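Local coordinates for transcription termination factor FttA (Pyrococcus horikoshii, PDB 3AF6), which probably cleaves single-stranded RNA as a zinc-dependent nuclease of the metallo-beta-lactamase superfamily and terminates transcription by cutting the nascent transcript, at residues A[546-551]-A[589-594]; A[369-374]-A[403-408]; A[353-356]-A[361-364]; A[251-256]-A[337-342]. All coordinates share one frame; numbering follows the deposited sequence.

Contact 1 (A[546-551]-A[589-594]); sequences IFVSYQ and DGFSGH. With SO4 (sulfate ion), chain G.
The backbones come closest at V548 and D589, whose CA atoms lie 5.2 Å apart just where two neighbouring strands of the parallel beta-CASP sheet, 544-547 and 584-587, run out into loops. D589 to S592 form a type I turn, closed by S592 N on D589 O, and an ST turn follows at once: H594 N donates to S592 OG over 2.8 Å.

The direct apolar touch is V548 CG1 against F591 CD2, at 4.0 Å. The two side chains cross obliquely, and helices 405-420 and 435-447 pack around the phenyl group. F591 CG stands anti to its own carbonyl carbon (chi1 -54°), which carries the ring toward V548.

Farther along, Y550 and H594 approach a sulfate rather than each other. H594 NE2 donates to sulfate O4 over 2.8 Å, with the anion at the ring edge, and E392 takes a hydrogen bond from ND1 and fixes the ring's rotation. Y550 CD2 lies 3.4 Å from sulfate O3. The anion sits beside the zinc site, a position consistent with an RNA phosphate. Between the loops a water accepts from Y550 N at 3.1 Å and lies 3.3 Å from S592 OG.

Contact 2 (A[369-374]-A[403-408]); sequences KFIPTR and MPREEA
R405 starts out toward residues 369-374, and bends at chi2 (-147°) and chi3 (111°) turn its guanidinium against T373 and I371; T373 meets it with CG2, the branch that its chi1 of 55° sets anti to the carbonyl carbon. That methyl sits over one face of the R405 guanidinium, 3.5 Å above the plane and shifted toward the rim, so its nearest atom is NH2 of R405, 3.6 Å from T373 CG2.

I371 arrives differently. Its CD1 lies at the guanidinium edge, in plane, 3.7 Å from R405 NE, while the carbonyl P372 O comes within 3.7 Å of R405 CD. K369 comes from the opposite direction to R405, and its CE also lies at the edge near NH2. This brings two positive ends near each other, K369 NZ 4.0 Å from R405 NH2. The crowding of like charge is probably eased by E599, which forms a salt bridge with K369, and by H594 O, which accepts from K369 NZ. E438 offers R405 a long, weak ion pair. Besides methyl and aliphatic carbon, the carbonyls S592 O and G590 O pack against this flat cation.

The contact joins the metallo-beta-lactamase and beta-CASP parts at the surface. P404 occupies the N-cap position of helix 405-420, and R405 opens its first turn. Residues 369-374 form part of the loop between strands 360-364 and 388-392, with helix 597-606 packed on F370 and I371, and helix 435-447 on T373 and R374.

Contact 3 (A[353-356]-A[361-364]); sequences LHIG and NIAI
I355 lays its CD1 against CD1 of I362, 3.7 Å away, the two branched chains meeting at an angle on the face of the sheet that also carries L353. In both residues CG1 stands anti to the carbonyl carbon (chi1 -54° in each), and this sends each CD1 into the shared apolar layer. L353 stands directly across from I362.

Beneath these side chains L353 and I362 make an antiparallel hydrogen-bonded pair. L353 N donates to I362 O over 2.7 Å, and I362 N returns a bond to L353 O over 2.9 Å. The same carbonyl also receives a CA-H...O contact from N361, with N361 CA 3.3 Å from L353 O.

H354 and N361 form the next, non-hydrogen-bonded pair, with their CA atoms 4.7 Å apart. Their side chains leave by the other face and lie side by side, pointing the same way, the imidazole and amide planes only 27° apart and the amide at the ring edge. One face of the H354 ring meets G356 O, where the chain starts to turn.

Strands 349-355 and 360-364 are thereby held as a beta hairpin. L353, I355, I362 and I364 face V214, I189, I191 and V216 of the opposing sheet, the sheet-on-sheet core characteristic of the alpha-beta/beta-alpha sandwich of the metallo-beta-lactamase fold.

Contact 4 (A[251-256]-A[337-342]); sequences AIIITH and LTLHNA. With ZN (zinc ion), chain I.
I253 and L337 reach toward each other tip to tip, and here the contact is tight: I253 CD1 lies 3.7 Å from L337 CD1 and 4.1 Å from L337 CD2. The other branch of the isoleucine, CG2, slides past L339 in the opposite direction, 4.1 Å from L339 CD2. With L337 CG anti to its backbone nitrogen (chi1 174°), the leucine extends toward the facing sheet, and I253 spans the two leucines, one branch to each. The backbones stay well apart, 9.3 Å between the CA atoms of I253 and L337, so this is purely side-chain packing.

Past I253 the two segments no longer touch. Strand 335-341 goes on to the partly exposed H340 and N341, and residues 254-256 turn off to the active site instead. There H256 NE2 binds a zinc ion at 2.2 Å, and H258, H344 and D367 complete the site. T255 OG1 accepts from H256 ND1 over 3.1 Å, from a position 29° out of the ring plane, consistent with its steadying the imidazole.

Strand 251-253 runs between strands 213-216 and 278-280 in one sheet of the sandwich, while strand 335-341 lies next to 349-355 in the other, whose V351 packs on I253, L337 and L339 alike.

From the N terminus the four loops close in series, with none nested or crossing. Contact 4 closes the first long one, bringing strand 335-341 of one sheet over strand 251-253 of the other. Contact 3 follows as a short hairpin; L353 reaches both I253 and L337, so the two share one apolar interior. Contact 2 returns from the metallo-beta-lactamase part to the start of helix 405-420, and K369 N to A342 O links it to contact 4. Contact 1 closes last, at the beta-CASP border. It meets contact 2 through D589 OD1 with M403 N, tying both parts together beside the zinc site.

Contact 1 (A[546-551]-A[589-594])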
loop_
_atom_site.group_PDB
_atom_site.type_symbol
_atom_site.label_atom_id
_atom_site.label_comp_id
_atom_site.label_asym_id
_atom_site.label_seq_id
_atom_site.Cartn_x
_atom_site.Cartn_y
_atom_site.Cartn_z
ATOM N N ILE A 546 -14.303 0.753 21.495
ATOM C CA ILE A 546 -13.898 -0.592 21.105
ATOM C C ILE A 546 -12.613 -0.586 20.277
ATOM O O ILE A 546 -12.566 -0.016 19.188
ATOM C CB ILE A 546 -15.010 -1.275 20.259
ATOM C CG1 ILE A 546 -16.319 -1.335 21.049
ATOM C CG2 ILE A 546 -14.581 -2.675 19.864
ATOM C CD1 ILE A 546 -17.493 -1.826 20.228
ATOM N N PHE A 547 -11.569 -1.218 20.790
ATOM C CA PHE A 547 -10.316 -1.288 20.044
ATOM C C PHE A 547 -10.390 -2.532 19.172
ATOM O O PHE A 547 -10.686 -3.626 19.662
ATOM C CB PHE A 547 -9.114 -1.357 21.001
ATOM C CG PHE A 547 -8.898 -0.087 21.779
ATOM C CD1 PHE A 547 -8.459 1.070 21.135
ATOM C CD2 PHE A 547 -9.206 -0.023 23.135
ATOM C CE1 PHE A 547 -8.337 2.277 21.828
ATOM C CE2 PHE A 547 -9.086 1.176 23.833
ATOM C CZ PHE A 547 -8.652 2.328 23.176
ATOM N N VAL A 548 -10.149 -2.351 17.877
ATOM C CA VAL A 548 -10.204 -3.447 16.920
ATOM C C VAL A 548 -8.883 -3.563 16.180
ATOM O O VAL A 548 -8.809 -4.117 15.083
ATOM C CB VAL A 548 -11.329 -3.226 15.891
ATOM C CG1 VAL A 548 -12.672 -3.136 16.595
ATOM C CG2 VAL A 548 -11.053 -1.963 15.092
ATOM N N SER A 549 -7.838 -3.018 16.784
ATOM C CA SER A 549 -6.519 -3.074 16.189
ATOM C C SER A 549 -5.456 -3.078 17.270
ATOM O O SER A 549 -5.712 -2.716 18.424
ATOM C CB SER A 549 -6.299 -1.886 15.249
ATOM O OG SER A 549 -6.366 -0.660 15.949
ATOM N N TYR A 550 -4.265 -3.510 16.879
ATOM C CA TYR A 550 -3.122 -3.571 17.769
ATOM C C TYR A 550 -2.828 -2.173 18.284
ATOM O O TYR A 550 -2.693 -1.238 17.493
ATOM C CB TYR A 550 -1.896 -4.082 17.006
ATOM C CG TYR A 550 -0.665 -4.271 17.863
ATOM C CD1 TYR A 550 -0.634 -5.251 18.855
ATOM C CD2 TYR A 550 0.476 -3.488 17.669
ATOM C CE1 TYR A 550 0.502 -5.455 19.630
ATOM C CE2 TYR A 550 1.623 -3.684 18.448
ATOM C CZ TYR A 550 1.627 -4.673 19.424
ATOM O OH TYR A 550 2.749 -4.901 20.192
ATOM N N GLN A 551 -2.744 -2.030 19.602
ATOM C CA GLN A 551 -2.416 -0.739 20.191
ATOM C C GLN A 551 -0.923 -0.805 20.534
ATOM O O GLN A 551 -0.503 -1.587 21.389
ATOM C CB GLN A 551 -3.251 -0.488 21.452
ATOM C CG GLN A 551 -4.769 -0.450 21.233
ATOM C CD GLN A 551 -5.202 0.563 20.178
ATOM O OE1 GLN A 551 -5.560 0.192 19.055
ATOM N NE2 GLN A 551 -5.165 1.847 20.532
ATOM N N ASP A 589 -10.224 -8.156 19.103
ATOM C CA ASP A 589 -9.128 -8.332 18.155
ATOM C C ASP A 589 -9.435 -9.290 17.010
ATOM O O ASP A 589 -8.567 -9.573 16.180
ATOM C CB ASP A 589 -7.878 -8.823 18.882
ATOM C CG ASP A 589 -8.069 -10.188 19.501
ATOM O OD1 ASP A 589 -8.913 -10.957 18.994
ATOM O OD2 ASP A 589 -7.364 -10.496 20.484
ATOM N N GLY A 590 -10.666 -9.787 16.966
ATOM C CA GLY A 590 -11.044 -10.715 15.915
ATOM C C GLY A 590 -11.171 -10.152 14.507
ATOM O O GLY A 590 -11.488 -10.890 13.578
ATOM N N PHE A 591 -10.943 -8.857 14.330
ATOM C CA PHE A 591 -11.035 -8.269 12.993
ATOM C C PHE A 591 -9.634 -7.916 12.514
ATOM O O PHE A 591 -9.455 -7.343 11.433
ATOM C CB PHE A 591 -11.879 -6.997 13.021
ATOM C CG PHE A 591 -13.229 -7.192 13.610
ATOM C CD1 PHE A 591 -14.178 -7.969 12.955
ATOM C CD2 PHE A 591 -13.551 -6.614 14.836
ATOM C CE1 PHE A 591 -15.433 -8.174 13.512
ATOM C CE2 PHE A 591 -14.805 -6.812 15.404
ATOM C CZ PHE A 591 -15.749 -7.595 14.738
ATOM N N SER A 592 -8.652 -8.254 13.349
ATOM C CA SER A 592 -7.251 -7.976 13.067
ATOM C C SER A 592 -6.824 -8.263 11.640
ATOM O O SER A 592 -7.317 -9.197 11.001
ATOM C CB SER A 592 -6.356 -8.779 14.007
ATOM O OG SER A 592 -5.004 -8.636 13.625
ATOM N N GLY A 593 -5.898 -7.453 11.148
ATOM C CA GLY A 593 -5.380 -7.659 9.811
ATOM C C GLY A 593 -4.053 -8.398 9.919
ATOM O O GLY A 593 -3.339 -8.551 8.931
ATOM N N HIS A 594 -3.723 -8.843 11.130
ATOM C CA HIS A 594 -2.477 -9.572 11.401
ATOM C C HIS A 594 -2.700 -11.061 11.629
ATOM O O HIS A 594 -3.659 -11.451 12.309
ATOM C CB HIS A 594 -1.802 -9.054 12.667
ATOM C CG HIS A 594 -1.069 -7.767 12.494
ATOM N ND1 HIS A 594 0.059 -7.656 11.715
ATOM C CD2 HIS A 594 -1.282 -6.544 13.031
ATOM C CE1 HIS A 594 0.511 -6.416 11.778
ATOM N NE2 HIS A 594 -0.284 -5.723 12.570
HETATM S S SO4 G . 0.509 -2.733 13.232
HETATM O O1 SO4 G . 0.659 -1.321 13.620
HETATM O O2 SO4 G . 1.252 -2.980 11.987
HETATM O O3 SO4 G . 1.038 -3.592 14.303
HETATM O O4 SO4 G . -0.916 -3.036 13.016
HETATM O O HOH W 1 -4.498 -5.577 14.618
#

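Contact 2 (A[369-374]-A[403-408])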
loop_
_atom_site.group_PDB
_atom_site.type_symbol
_atom_site.label_atom_id
_atom_site.label_comp_id
_atom_site.label_asym_id
_atom_site.label_seq_id
_atom_site.Cartn_x
_atom_site.Cartn_y
_atom_site.Cartn_z
ATOM N N LYS A 369 -1.936 -11.620 6.670
ATOM C CA LYS A 369 -3.005 -12.361 7.319
ATOM C C LYS A 369 -3.066 -13.693 6.551
ATOM O O LYS A 369 -2.970 -13.705 5.323
ATOM C CB LYS A 369 -4.310 -11.554 7.197
ATOM C CG LYS A 369 -5.494 -12.082 7.994
ATOM C CD LYS A 369 -5.301 -12.001 9.503
ATOM C CE LYS A 369 -6.423 -12.771 10.206
ATOM N NZ LYS A 369 -6.413 -12.651 11.684
ATOM N N PHE A 370 -3.199 -14.814 7.252
ATOM C CA PHE A 370 -3.223 -16.092 6.535
ATOM C C PHE A 370 -4.530 -16.894 6.612
ATOM O O PHE A 370 -4.525 -18.122 6.681
ATOM C CB PHE A 370 -2.031 -16.957 6.968
ATOM C CG PHE A 370 -1.635 -18.007 5.958
ATOM C CD1 PHE A 370 -1.603 -17.703 4.593
ATOM C CD2 PHE A 370 -1.276 -19.295 6.373
ATOM C CE1 PHE A 370 -1.218 -18.662 3.656
ATOM C CE2 PHE A 370 -0.893 -20.262 5.449
ATOM C CZ PHE A 370 -0.861 -19.948 4.081
ATOM N N ILE A 371 -5.645 -16.169 6.626
ATOM C CA ILE A 371 -6.981 -16.748 6.611
ATOM C C ILE A 371 -7.793 -15.701 5.862
ATOM O O ILE A 371 -7.350 -14.564 5.715
ATOM C CB ILE A 371 -7.597 -16.962 8.025
ATOM C CG1 ILE A 371 -7.766 -15.620 8.743
ATOM C CG2 ILE A 371 -6.761 -17.969 8.806
ATOM C CD1 ILE A 371 -8.377 -15.739 10.145
ATOM N N PRO A 372 -8.985 -16.069 5.365
ATOM C CA PRO A 372 -9.776 -15.071 4.638
ATOM C C PRO A 372 -10.360 -13.990 5.534
ATOM O O PRO A 372 -10.450 -14.152 6.751
ATOM C CB PRO A 372 -10.873 -15.908 3.989
ATOM C CG PRO A 372 -10.258 -17.267 3.883
ATOM C CD PRO A 372 -9.573 -17.407 5.205
ATOM N N THR A 373 -10.735 -12.880 4.913
ATOM C CA THR A 373 -11.370 -11.768 5.615
ATOM C C THR A 373 -12.361 -11.202 4.610
ATOM O O THR A 373 -12.354 -11.588 3.443
ATOM C CB THR A 373 -10.366 -10.647 6.034
ATOM O OG1 THR A 373 -9.634 -10.195 4.881
ATOM C CG2 THR A 373 -9.412 -11.143 7.117
ATOM N N ARG A 374 -13.204 -10.285 5.062
ATOM C CA ARG A 374 -14.210 -9.685 4.200
ATOM C C ARG A 374 -13.619 -9.066 2.943
ATOM O O ARG A 374 -14.158 -9.213 1.851
ATOM C CB ARG A 374 -14.960 -8.616 4.976
ATOM C CG ARG A 374 -15.728 -9.131 6.169
ATOM C CD ARG A 374 -17.121 -9.548 5.741
ATOM N NE ARG A 374 -18.052 -9.632 6.863
ATOM C CZ ARG A 374 -19.368 -9.503 6.737
ATOM N NH1 ARG A 374 -19.905 -9.280 5.539
ATOM N NH2 ARG A 374 -20.147 -9.606 7.806
ATOM N N MET A 403 -9.250 -13.799 18.741
ATOM C CA MET A 403 -10.610 -14.287 18.890
ATOM C C MET A 403 -11.174 -14.673 17.515
ATOM O O MET A 403 -10.960 -13.966 16.531
ATOM C CB MET A 403 -11.425 -13.153 19.510
ATOM C CG MET A 403 -12.895 -13.392 19.729
ATOM S SD MET A 403 -13.637 -11.861 20.369
ATOM C CE MET A 403 -13.310 -12.029 22.127
ATOM N N PRO A 404 -11.890 -15.807 17.425
ATOM C CA PRO A 404 -12.472 -16.240 16.147
ATOM C C PRO A 404 -13.306 -15.111 15.527
ATOM O O PRO A 404 -14.085 -14.465 16.225
ATOM C CB PRO A 404 -13.339 -17.425 16.551
ATOM C CG PRO A 404 -12.601 -18.000 17.701
ATOM C CD PRO A 404 -12.194 -16.773 18.490
ATOM N N ARG A 405 -13.149 -14.894 14.222
ATOM C CA ARG A 405 -13.856 -13.835 13.500
ATOM C C ARG A 405 -15.345 -13.723 13.791
ATOM O O ARG A 405 -15.880 -12.621 13.898
ATOM C CB ARG A 405 -13.670 -13.993 11.985
ATOM C CG ARG A 405 -12.268 -14.452 11.562
ATOM C CD ARG A 405 -11.821 -13.871 10.207
ATOM N NE ARG A 405 -10.732 -12.911 10.392
ATOM C CZ ARG A 405 -10.878 -11.588 10.430
ATOM N NH1 ARG A 405 -12.081 -11.039 10.276
ATOM N NH2 ARG A 405 -9.820 -10.813 10.655
ATOM N N GLU A 406 -16.022 -14.853 13.928
ATOM C CA GLU A 406 -17.452 -14.808 14.169
ATOM C C GLU A 406 -17.806 -14.501 15.612
ATOM O O GLU A 406 -18.842 -13.891 15.883
ATOM C CB GLU A 406 -18.095 -16.118 13.732
ATOM C CG GLU A 406 -19.536 -15.957 13.322
ATOM C CD GLU A 406 -20.078 -17.183 12.637
ATOM O OE1 GLU A 406 -20.190 -18.236 13.305
ATOM O OE2 GLU A 406 -20.387 -17.087 11.430
ATOM N N GLU A 407 -16.957 -14.924 16.541
ATOM C CA GLU A 407 -17.206 -14.660 17.951
ATOM C C GLU A 407 -16.999 -13.165 18.178
ATOM O O GLU A 407 -17.697 -12.540 18.969
ATOM C CB GLU A 407 -16.236 -15.456 18.815
ATOM C CG GLU A 407 -16.541 -15.415 20.299
ATOM C CD GLU A 407 -15.443 -16.068 21.130
ATOM O OE1 GLU A 407 -15.112 -17.249 20.871
ATOM O OE2 GLU A 407 -14.907 -15.402 22.046
ATOM N N ALA A 408 -16.036 -12.596 17.465
ATOM C CA ALA A 408 -15.735 -11.178 17.580
ATOM C C ALA A 408 -16.893 -10.398 16.989
ATOM O O ALA A 408 -17.402 -9.461 17.600
ATOM C CB ALA A 408 -14.454 -10.852 16.826
#

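Contact 3 (A[353-356]-A[361-364])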
loop_
_atom_site.group_PDB
_atom_site.type_symbol
_atom_site.label_atom_id
_atom_site.label_comp_id
_atom_site.label_asym_id
_atom_site.label_seq_id
_atom_site.Cartn_x
_atom_site.Cartn_y
_atom_site.Cartn_z
ATOM N N LEU A 353 12.454 -11.170 -3.483
ATOM C CA LEU A 353 13.639 -10.754 -4.204
ATOM C C LEU A 353 14.433 -11.943 -4.708
ATOM O O LEU A 353 14.896 -12.791 -3.938
ATOM C CB LEU A 353 14.527 -9.858 -3.331
ATOM C CG LEU A 353 13.930 -8.517 -2.902
ATOM C CD1 LEU A 353 14.994 -7.694 -2.180
ATOM C CD2 LEU A 353 13.418 -7.756 -4.127
ATOM N N HIS A 354 14.548 -11.996 -6.025
ATOM C CA HIS A 354 15.299 -13.025 -6.713
ATOM C C HIS A 354 16.657 -12.359 -6.958
ATOM O O HIS A 354 16.770 -11.488 -7.822
ATOM C CB HIS A 354 14.584 -13.360 -8.029
ATOM C CG HIS A 354 15.378 -14.225 -8.952
ATOM N ND1 HIS A 354 15.857 -15.463 -8.587
ATOM C CD2 HIS A 354 15.790 -14.022 -10.224
ATOM C CE1 HIS A 354 16.529 -15.986 -9.596
ATOM N NE2 HIS A 354 16.503 -15.134 -10.601
ATOM N N ILE A 355 17.666 -12.747 -6.175
ATOM C CA ILE A 355 19.006 -12.163 -6.284
ATOM C C ILE A 355 19.980 -13.049 -7.056
ATOM O O ILE A 355 20.066 -14.253 -6.810
ATOM C CB ILE A 355 19.595 -11.871 -4.894
ATOM C CG1 ILE A 355 18.622 -11.005 -4.101
ATOM C CG2 ILE A 355 20.927 -11.149 -5.036
ATOM C CD1 ILE A 355 19.044 -10.759 -2.668
ATOM N N GLY A 356 20.735 -12.434 -7.967
ATOM C CA GLY A 356 21.657 -13.189 -8.799
ATOM C C GLY A 356 20.732 -13.894 -9.771
ATOM O O GLY A 356 19.540 -13.558 -9.832
ATOM N N ASN A 361 17.177 -16.352 -2.809
ATOM C CA ASN A 361 15.871 -15.713 -2.855
ATOM C C ASN A 361 15.339 -15.365 -1.481
ATOM O O ASN A 361 15.293 -16.211 -0.584
ATOM C CB ASN A 361 14.873 -16.602 -3.593
ATOM C CG ASN A 361 15.318 -16.905 -4.990
ATOM O OD1 ASN A 361 16.246 -17.694 -5.198
ATOM N ND2 ASN A 361 14.688 -16.260 -5.968
ATOM N N ILE A 362 14.935 -14.106 -1.329
ATOM C CA ILE A 362 14.394 -13.612 -0.075
ATOM C C ILE A 362 12.931 -13.252 -0.264
ATOM O O ILE A 362 12.534 -12.770 -1.324
ATOM C CB ILE A 362 15.134 -12.327 0.389
ATOM C CG1 ILE A 362 16.645 -12.570 0.441
ATOM C CG2 ILE A 362 14.639 -11.904 1.766
ATOM C CD1 ILE A 362 17.464 -11.292 0.628
ATOM N N ALA A 363 12.131 -13.502 0.763
ATOM C CA ALA A 363 10.722 -13.141 0.739
ATOM C C ALA A 363 10.481 -12.375 2.033
ATOM O O ALA A 363 10.684 -12.911 3.133
ATOM C CB ALA A 363 9.838 -14.379 0.686
ATOM N N ILE A 364 10.088 -11.113 1.894
ATOM C CA ILE A 364 9.823 -10.258 3.033
ATOM C C ILE A 364 8.312 -10.111 3.105
ATOM O O ILE A 364 7.645 -9.606 2.196
ATOM C CB ILE A 364 10.504 -8.880 2.855
ATOM C CG1 ILE A 364 11.987 -9.084 2.550
ATOM C CG2 ILE A 364 10.344 -8.037 4.114
ATOM C CD1 ILE A 364 12.598 -7.968 1.732
#

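Contact 4 (A[251-256]-A[337-342])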
loop_
_atom_site.group_PDB
_atom_site.type_symbol
_atom_site.label_atom_id
_atom_site.label_comp_id
_atom_site.label_asym_id
_atom_site.label_seq_id
_atom_site.Cartn_x
_atom_site.Cartn_y
_atom_site.Cartn_z
ATOM N N ALA A 251 16.767 1.194 -5.313
ATOM C CA ALA A 251 15.328 1.285 -5.192
ATOM C C ALA A 251 14.783 1.114 -3.793
ATOM O O ALA A 251 15.445 0.579 -2.908
ATOM C CB ALA A 251 14.689 0.245 -6.098
ATOM N N ILE A 252 13.551 1.580 -3.616
ATOM C CA ILE A 252 12.828 1.441 -2.360
ATOM C C ILE A 252 11.559 0.650 -2.716
ATOM O O ILE A 252 10.969 0.856 -3.771
ATOM C CB ILE A 252 12.429 2.811 -1.766
ATOM C CG1 ILE A 252 13.688 3.616 -1.418
ATOM C CG2 ILE A 252 11.587 2.603 -0.517
ATOM C CD1 ILE A 252 13.421 5.026 -0.874
ATOM N N ILE A 253 11.155 -0.273 -1.859
ATOM C CA ILE A 253 9.954 -1.051 -2.120
ATOM C C ILE A 253 9.050 -0.907 -0.907
ATOM O O ILE A 253 9.537 -0.931 0.225
ATOM C CB ILE A 253 10.286 -2.546 -2.309
ATOM C CG1 ILE A 253 11.431 -2.693 -3.310
ATOM C CG2 ILE A 253 9.054 -3.300 -2.791
ATOM C CD1 ILE A 253 11.908 -4.107 -3.487
ATOM N N ILE A 254 7.748 -0.762 -1.124
ATOM C CA ILE A 254 6.836 -0.634 0.001
ATOM C C ILE A 254 5.836 -1.790 0.058
ATOM O O ILE A 254 5.118 -2.033 -0.910
ATOM C CB ILE A 254 6.075 0.703 -0.066
ATOM C CG1 ILE A 254 7.077 1.869 -0.165
ATOM C CG2 ILE A 254 5.171 0.848 1.151
ATOM C CD1 ILE A 254 8.150 1.919 0.947
ATOM N N THR A 255 5.790 -2.499 1.190
ATOM C CA THR A 255 4.873 -3.626 1.366
ATOM C C THR A 255 3.410 -3.168 1.393
ATOM O O THR A 255 2.542 -3.794 0.766
ATOM C CB THR A 255 5.153 -4.396 2.676
ATOM O OG1 THR A 255 4.908 -3.546 3.801
ATOM C CG2 THR A 255 6.583 -4.873 2.713
ATOM N N HIS A 256 3.129 -2.106 2.150
ATOM C CA HIS A 256 1.779 -1.570 2.216
ATOM C C HIS A 256 1.724 -0.130 2.701
ATOM O O HIS A 256 2.693 0.404 3.232
ATOM C CB HIS A 256 0.847 -2.464 3.031
ATOM C CG HIS A 256 1.117 -2.477 4.502
ATOM N ND1 HIS A 256 2.128 -3.226 5.069
ATOM C CD2 HIS A 256 0.447 -1.908 5.533
ATOM C CE1 HIS A 256 2.061 -3.127 6.385
ATOM N NE2 HIS A 256 1.050 -2.334 6.692
ATOM N N LEU A 337 12.482 -8.267 -8.817
ATOM C CA LEU A 337 11.331 -8.111 -7.937
ATOM C C LEU A 337 10.011 -8.665 -8.433
ATOM O O LEU A 337 9.688 -8.605 -9.616
ATOM C CB LEU A 337 11.129 -6.625 -7.617
ATOM C CG LEU A 337 9.884 -6.237 -6.812
ATOM C CD1 LEU A 337 10.035 -6.672 -5.354
ATOM C CD2 LEU A 337 9.689 -4.727 -6.894
ATOM N N THR A 338 9.252 -9.202 -7.492
ATOM C CA THR A 338 7.926 -9.724 -7.749
ATOM C C THR A 338 7.181 -9.475 -6.447
ATOM O O THR A 338 7.708 -9.755 -5.372
ATOM C CB THR A 338 7.904 -11.250 -8.016
ATOM O OG1 THR A 338 8.796 -11.576 -9.085
ATOM C CG2 THR A 338 6.491 -11.686 -8.410
ATOM N N LEU A 339 5.973 -8.933 -6.546
ATOM C CA LEU A 339 5.149 -8.670 -5.373
ATOM C C LEU A 339 4.003 -9.679 -5.363
ATOM O O LEU A 339 3.478 -10.049 -6.419
ATOM C CB LEU A 339 4.579 -7.254 -5.425
ATOM C CG LEU A 339 5.561 -6.085 -5.432
ATOM C CD1 LEU A 339 4.762 -4.779 -5.520
ATOM C CD2 LEU A 339 6.427 -6.119 -4.177
ATOM N N HIS A 340 3.624 -10.122 -4.170
ATOM C CA HIS A 340 2.546 -11.086 -4.011
ATOM C C HIS A 340 1.587 -10.596 -2.937
ATOM O O HIS A 340 1.944 -9.770 -2.089
ATOM C CB HIS A 340 3.105 -12.455 -3.610
ATOM C CG HIS A 340 3.889 -13.131 -4.692
ATOM N ND1 HIS A 340 3.319 -13.542 -5.878
ATOM C CD2 HIS A 340 5.201 -13.459 -4.771
ATOM C CE1 HIS A 340 4.245 -14.093 -6.642
ATOM N NE2 HIS A 340 5.397 -14.055 -5.994
ATOM N N ASN A 341 0.368 -11.113 -2.958
ATOM C CA ASN A 341 -0.608 -10.697 -1.978
ATOM C C ASN A 341 -0.280 -11.094 -0.534
ATOM O O ASN A 341 0.071 -12.237 -0.252
ATOM C CB ASN A 341 -1.980 -11.235 -2.361
ATOM C CG ASN A 341 -2.948 -11.152 -1.226
ATOM O OD1 ASN A 341 -3.256 -12.156 -0.586
ATOM N ND2 ASN A 341 -3.410 -9.946 -0.937
ATOM N N ALA A 342 -0.419 -10.140 0.385
ATOM C CA ALA A 342 -0.142 -10.395 1.795
ATOM C C ALA A 342 -1.436 -10.466 2.603
ATOM O O ALA A 342 -1.416 -10.788 3.796
ATOM C CB ALA A 342 0.764 -9.303 2.349
HETATM ZN ZN ZN I . -0.193 -2.422 8.560
#